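Side-chain contacts in adenylosuccinate lyase (Francisella tularensis subsp. tularensis SCHU S4, PDB 4EEI), which probably cleaves adenylosuccinate and its imidazole carboxamide counterpart (SAICAR) by beta-elimination, releasing fumarate in two steps of purine biosynthesis: residues D116-A119 with L120-L124; M148-G151 with Q152-G156; D423-F426 with D427-K431. One frame throughout, in Å; residues are numbered along the deposited sequence.

How the contacts relate
All three contacts are local and sit close together: contact 2 touches both others, while the nearest atoms of contacts 1 and 3 are about 7 Å apart. Contact 1 lies inside the long helix 94-131 and contact 2 where helix 151-173 starts; both are largely buried. Contact 3, at the end of helix 422-429, is only partly buried. L155 of contact 2 packs on V425, F426 and S429 of contact 3, and F154 meets L124 of contact 1. Chemistry follows place: regular helix bonds in contact 1, aromatic and CH-pi packing at a helix start in contact 2, a potassium ion at a helix end in contact 3. Contacts 2 and 3 also touch the second subunit.

Contact 1 (D116-A119 with L120-L124); sequences DLEA and LCDSL
Two successive turns of the long helix 94-131, one of the core helices of the fumarase/aspartase-type fold, meet where D116, L117, E118 and A119 accept backbone bonds from L120, C121, D122 and S123. Each is the ordinary i to i+4 bond of an alpha helix; the shortest, D122 N to E118 O at 2.9 Å, is also the straightest, with an N-H...O angle of 165°. The D122 carboxylate sits back over the same carbonyl. With chi1 at -63° its CG stands beside the backbone N, and D122 CG comes within 3.2 Å of E118 O, an approach of acceptor groups with no bond between them. E118 and D122, both probably negative, stand one turn apart, E118 OE2 lying 5.4 Å from D122 OD1; a weak, long ion pair of E118 with K169 may ease the repulsion. L117 and C121 both pack on F161 of helix 151-173, while L120 meets L324 and M327 of helix 304-333. D116 is tied to that last helix by a salt bridge to R325, and S123 OG by a hydrogen bond to D332. A119 O serves two donors, S123 N at 3.0 Å and a water at 2.9 Å; the same water donates a second bond to S123 OG, also 2.9 Å away.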
# COMPACT_ATOMS: atom_id res chain seq x y z
N ASP B 116 -22.23 15.37 1.48
CA ASP B 116 -22.27 14.64 0.21
C ASP B 116 -22.40 13.13 0.40
O ASP B 116 -23.03 12.46 -0.41
CB ASP B 116 -21.07 14.99 -0.66
CG ASP B 116 -21.14 16.41 -1.20
OD1 ASP B 116 -22.25 16.88 -1.49
OD2 ASP B 116 -20.08 17.06 -1.33
N LEU B 117 -21.79 12.58 1.45
CA LEU B 117 -21.94 11.15 1.73
C LEU B 117 -23.39 10.82 2.12
O LEU B 117 -23.95 9.82 1.67
CB LEU B 117 -20.96 10.70 2.83
CG LEU B 117 -21.05 9.26 3.35
CD1 LEU B 117 -20.85 8.26 2.22
CD2 LEU B 117 -20.03 9.02 4.44
N GLU B 118 -24.00 11.66 2.95
CA GLU B 118 -25.39 11.43 3.33
C GLU B 118 -26.31 11.55 2.11
O GLU B 118 -27.30 10.82 1.98
CB GLU B 118 -25.82 12.39 4.44
CG GLU B 118 -27.21 12.09 5.00
CD GLU B 118 -27.40 12.63 6.41
OE1 GLU B 118 -26.89 13.74 6.69
OE2 GLU B 118 -28.05 11.94 7.24
N ALA B 119 -26.00 12.49 1.21
CA ALA B 119 -26.82 12.66 0.02
C ALA B 119 -26.71 11.43 -0.89
O ALA B 119 -27.68 11.04 -1.55
CB ALA B 119 -26.42 13.93 -0.73
N LEU B 120 -25.52 10.82 -0.95
CA LEU B 120 -25.35 9.61 -1.74
C LEU B 120 -26.14 8.46 -1.12
O LEU B 120 -26.76 7.66 -1.83
CB LEU B 120 -23.86 9.23 -1.85
CG LEU B 120 -23.63 7.85 -2.49
CD1 LEU B 120 -24.22 7.80 -3.90
CD2 LEU B 120 -22.15 7.49 -2.51
N CYS B 121 -26.13 8.38 0.21
CA CYS B 121 -26.97 7.41 0.92
C CYS B 121 -28.42 7.60 0.55
O CYS B 121 -29.11 6.63 0.20
CB CYS B 121 -26.79 7.53 2.44
SG CYS B 121 -25.17 6.95 3.02
N ASP B 122 -28.90 8.84 0.62
CA ASP B 122 -30.28 9.14 0.24
C ASP B 122 -30.62 8.67 -1.17
O ASP B 122 -31.67 8.07 -1.39
CB ASP B 122 -30.56 10.64 0.35
CG ASP B 122 -30.43 11.17 1.76
OD1 ASP B 122 -30.48 10.36 2.71
OD2 ASP B 122 -30.28 12.40 1.92
N SER B 123 -29.75 8.95 -2.13
CA SER B 123 -30.00 8.57 -3.52
C SER B 123 -30.00 7.04 -3.72
O SER B 123 -30.79 6.52 -4.53
CB SER B 123 -28.97 9.23 -4.44
OG SER B 123 -29.30 10.59 -4.66
N LEU B 124 -29.11 6.35 -3.02
CA LEU B 124 -29.06 4.88 -3.08
C LEU B 124 -30.34 4.24 -2.53
O LEU B 124 -30.86 3.29 -3.13
CB LEU B 124 -27.84 4.35 -2.31
CG LEU B 124 -26.51 4.54 -3.05
CD1 LEU B 124 -25.37 4.20 -2.13
CD2 LEU B 124 -26.48 3.64 -4.28
O HOH W 1 -29.87 12.60 -2.71

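Contact 2 (M148-G151 with Q152-G156); sequences MSFG and QKFLG
F150, K153 and F154 pack together at the turn that takes the chain from strand 143-149, half of a beta hairpin with 135-140, into helix 151-173. The first helical donors are met by the carbonyls of this turn. Q152 N bonds S149 O at 3.1 Å and K153 N bonds F150 O at 3.0 Å, both donors standing well above the carbonyl plane, as in a tight first turn where the bonds are i to i+3. L155 N to G151 O, 2.9 Å, is the i to i+4 bond and lies in the carbonyl plane. Among the side chains, S149 OG bonds K132 O, and Q152 NE2 bonds G185 O of the second subunit. K153 NZ is gripped by two carboxylates, E239 of its own chain and E300 of the second subunit, so this buried helix start is also a subunit joint. On the way to that ammonium end the lysine chain runs over one face of the F150 ring; K153 CD lies 4.3 Å from the centroid of the F150 ring and 22° off its normal, a CH-pi contact. F150 holds CG opposite its backbone N (chi1 -169°), which swings the ring back beneath the lysine and beside F154. The two rings meet obliquely, their planes at 66°. M148 crosses Q152 at about a right angle, CE against CB. Closest of the side-chain carbons is the aromatic pair, F150 CE1 to F154 CE2 at 3.5 Å.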
# COMPACT_ATOMS: atom_id res chain seq x y z
N MET B 148 -33.59 -12.71 -6.80
CA MET B 148 -33.54 -11.87 -5.61
C MET B 148 -34.16 -10.54 -5.99
O MET B 148 -34.49 -10.32 -7.15
CB MET B 148 -32.09 -11.64 -5.20
CG MET B 148 -31.32 -10.87 -6.27
SD MET B 148 -29.57 -10.67 -5.88
CE MET B 148 -29.66 -9.59 -4.44
N SER B 149 -34.30 -9.64 -5.03
CA SER B 149 -34.79 -8.30 -5.34
C SER B 149 -33.65 -7.46 -5.93
O SER B 149 -32.57 -7.40 -5.36
CB SER B 149 -35.31 -7.62 -4.08
OG SER B 149 -35.38 -6.23 -4.28
N PHE B 150 -33.90 -6.80 -7.05
CA PHE B 150 -32.88 -5.95 -7.68
C PHE B 150 -32.55 -4.80 -6.73
O PHE B 150 -31.39 -4.38 -6.62
CB PHE B 150 -33.40 -5.41 -9.01
CG PHE B 150 -32.35 -4.75 -9.87
CD1 PHE B 150 -32.18 -3.38 -9.86
CD2 PHE B 150 -31.53 -5.51 -10.70
CE1 PHE B 150 -31.23 -2.76 -10.67
CE2 PHE B 150 -30.56 -4.91 -11.50
CZ PHE B 150 -30.42 -3.53 -11.49
N GLY B 151 -33.56 -4.32 -6.02
CA GLY B 151 -33.37 -3.22 -5.08
C GLY B 151 -32.41 -3.53 -3.95
O GLY B 151 -31.80 -2.63 -3.36
N GLN B 152 -32.25 -4.82 -3.65
CA GLN B 152 -31.33 -5.21 -2.59
C GLN B 152 -29.88 -4.91 -2.99
O GLN B 152 -29.01 -4.75 -2.12
CB GLN B 152 -31.53 -6.68 -2.26
CG GLN B 152 -30.78 -7.14 -1.04
CD GLN B 152 -31.31 -8.44 -0.49
OE1 GLN B 152 -32.52 -8.62 -0.34
NE2 GLN B 152 -30.41 -9.37 -0.19
N LYS B 153 -29.61 -4.79 -4.29
CA LYS B 153 -28.27 -4.41 -4.73
C LYS B 153 -27.97 -3.00 -4.24
O LYS B 153 -26.92 -2.73 -3.66
CB LYS B 153 -28.13 -4.48 -6.25
CG LYS B 153 -28.21 -5.90 -6.83
CD LYS B 153 -28.23 -5.85 -8.36
CE LYS B 153 -28.15 -7.24 -8.99
NZ LYS B 153 -26.88 -7.94 -8.64
N PHE B 154 -28.91 -2.09 -4.48
CA PHE B 154 -28.72 -0.72 -4.04
C PHE B 154 -28.80 -0.60 -2.52
O PHE B 154 -28.13 0.23 -1.94
CB PHE B 154 -29.77 0.19 -4.68
CG PHE B 154 -29.65 0.29 -6.16
CD1 PHE B 154 -28.58 0.96 -6.73
CD2 PHE B 154 -30.61 -0.28 -6.99
CE1 PHE B 154 -28.46 1.06 -8.12
CE2 PHE B 154 -30.50 -0.18 -8.37
CZ PHE B 154 -29.42 0.49 -8.93
N LEU B 155 -29.64 -1.42 -1.89
CA LEU B 155 -29.78 -1.34 -0.44
C LEU B 155 -28.50 -1.81 0.23
O LEU B 155 -28.11 -1.31 1.29
CB LEU B 155 -30.98 -2.15 0.04
CG LEU B 155 -31.31 -1.97 1.53
CD1 LEU B 155 -31.89 -0.57 1.81
CD2 LEU B 155 -32.28 -3.06 2.02
N GLY B 156 -27.82 -2.78 -0.39
CA GLY B 156 -26.56 -3.27 0.14
C GLY B 156 -25.47 -2.22 0.11
O GLY B 156 -24.60 -2.17 1.00

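Contact 3 (D423-F426 with D427-K431); sequences DHVF and DRSVK. With K (potassium ion), chain V.
R428 lies alongside V425, both side chains pointing the same way, and can be followed outward from its backbone. R428 CB is 3.6 Å from H424 O. Chi1 of 71° wedges CG between the backbone N and the carbonyl carbon, and there R428 CG sits 3.4 Å from V425 O and equally near H424 O. From CG to NE the chain is extended, CD still passing H424 O and NE coming beside V425 CA. The guanidinium of R428 then presents one face to V425 CG2, which stands 3.8 Å above its plane, offset toward the rim and nearest NH2. All three nitrogens bond the second subunit: NE to the carbonyl oxygen of E208, NH1 in a salt bridge to E195, NH2 to the hydroxyl of Y187. These bonds fix the rotation of the flat group over the valine.

This is the C-terminal end of helix 422-429, where the regular bonds D427 N to D423 O and R428 N to H424 O give way to a looser pattern. S429 N makes a 3.1 Å bond to F426 O, an i to i+3 bond, and only a weak one to V425 O; V430 N to F426 O is weak as well. S429 OG, standing beside its own backbone N, donates to V425 O at 2.7 Å, so the side chain takes up a carbonyl that the backbone N reaches poorly.

D427 O, still helical, and V430 O and K431 O just past the helix end bind the modelled potassium ion, together with R433 O and a water. That water also donates a weak bond to R428 O.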
# COMPACT_ATOMS: atom_id res chain seq x y z
N ASP B 423 -39.33 -7.25 2.63
CA ASP B 423 -39.85 -6.20 3.51
C ASP B 423 -39.02 -6.12 4.80
O ASP B 423 -38.67 -5.03 5.27
CB ASP B 423 -41.32 -6.46 3.87
CG ASP B 423 -42.27 -6.19 2.72
OD1 ASP B 423 -41.80 -5.98 1.58
OD2 ASP B 423 -43.49 -6.20 2.95
N HIS B 424 -38.72 -7.28 5.37
CA HIS B 424 -37.95 -7.34 6.61
C HIS B 424 -36.54 -6.80 6.45
O HIS B 424 -36.00 -6.15 7.35
CB HIS B 424 -37.88 -8.78 7.11
CG HIS B 424 -39.18 -9.32 7.62
ND1 HIS B 424 -39.77 -10.45 7.10
CD2 HIS B 424 -40.01 -8.88 8.60
CE1 HIS B 424 -40.91 -10.69 7.73
NE2 HIS B 424 -41.07 -9.75 8.65
N VAL B 425 -35.92 -7.09 5.31
CA VAL B 425 -34.56 -6.65 5.04
C VAL B 425 -34.51 -5.13 4.94
O VAL B 425 -33.63 -4.49 5.50
CB VAL B 425 -34.02 -7.30 3.75
CG1 VAL B 425 -32.63 -6.75 3.41
CG2 VAL B 425 -33.96 -8.81 3.91
N PHE B 426 -35.47 -4.56 4.21
CA PHE B 426 -35.56 -3.11 4.09
C PHE B 426 -35.82 -2.46 5.45
O PHE B 426 -35.14 -1.50 5.82
CB PHE B 426 -36.66 -2.72 3.09
CG PHE B 426 -36.16 -2.57 1.68
CD1 PHE B 426 -35.80 -3.69 0.93
CD2 PHE B 426 -36.03 -1.31 1.11
CE1 PHE B 426 -35.32 -3.56 -0.38
CE2 PHE B 426 -35.57 -1.16 -0.21
CZ PHE B 426 -35.21 -2.29 -0.95
N ASP B 427 -36.78 -3.00 6.20
CA ASP B 427 -37.10 -2.46 7.52
C ASP B 427 -35.92 -2.48 8.51
O ASP B 427 -35.71 -1.52 9.23
CB ASP B 427 -38.34 -3.14 8.13
CG ASP B 427 -39.65 -2.65 7.51
OD1 ASP B 427 -39.66 -1.57 6.87
OD2 ASP B 427 -40.68 -3.34 7.70
N ARG B 428 -35.15 -3.56 8.56
CA ARG B 428 -34.04 -3.61 9.51
C ARG B 428 -32.84 -2.77 9.02
O ARG B 428 -31.94 -2.46 9.80
CB ARG B 428 -33.59 -5.05 9.76
CG ARG B 428 -32.88 -5.68 8.55
CD ARG B 428 -32.57 -7.16 8.76
NE ARG B 428 -31.82 -7.70 7.62
CZ ARG B 428 -31.69 -9.00 7.35
NH1 ARG B 428 -32.28 -9.90 8.13
NH2 ARG B 428 -30.99 -9.39 6.30
N SER B 429 -32.83 -2.43 7.74
CA SER B 429 -31.71 -1.70 7.15
C SER B 429 -31.86 -0.19 7.24
O SER B 429 -30.88 0.56 7.16
CB SER B 429 -31.56 -2.10 5.68
OG SER B 429 -31.10 -3.44 5.58
N VAL B 430 -33.09 0.27 7.39
CA VAL B 430 -33.37 1.70 7.44
C VAL B 430 -34.02 2.02 8.78
O VAL B 430 -35.11 1.53 9.07
CB VAL B 430 -34.31 2.10 6.29
CG1 VAL B 430 -34.64 3.60 6.36
CG2 VAL B 430 -33.68 1.74 4.95
N LYS B 431 -33.35 2.84 9.59
CA LYS B 431 -33.76 3.02 10.99
C LYS B 431 -35.26 3.26 11.22
O LYS B 431 -35.91 2.48 11.90
CB LYS B 431 -32.97 4.13 11.67
CG LYS B 431 -33.42 4.34 13.12
CD LYS B 431 -32.74 5.53 13.79
CE LYS B 431 -31.56 5.11 14.65
NZ LYS B 431 -30.39 4.67 13.83
K K V . -36.20 0.36 10.73
O HOH W 2 -33.81 -0.61 11.60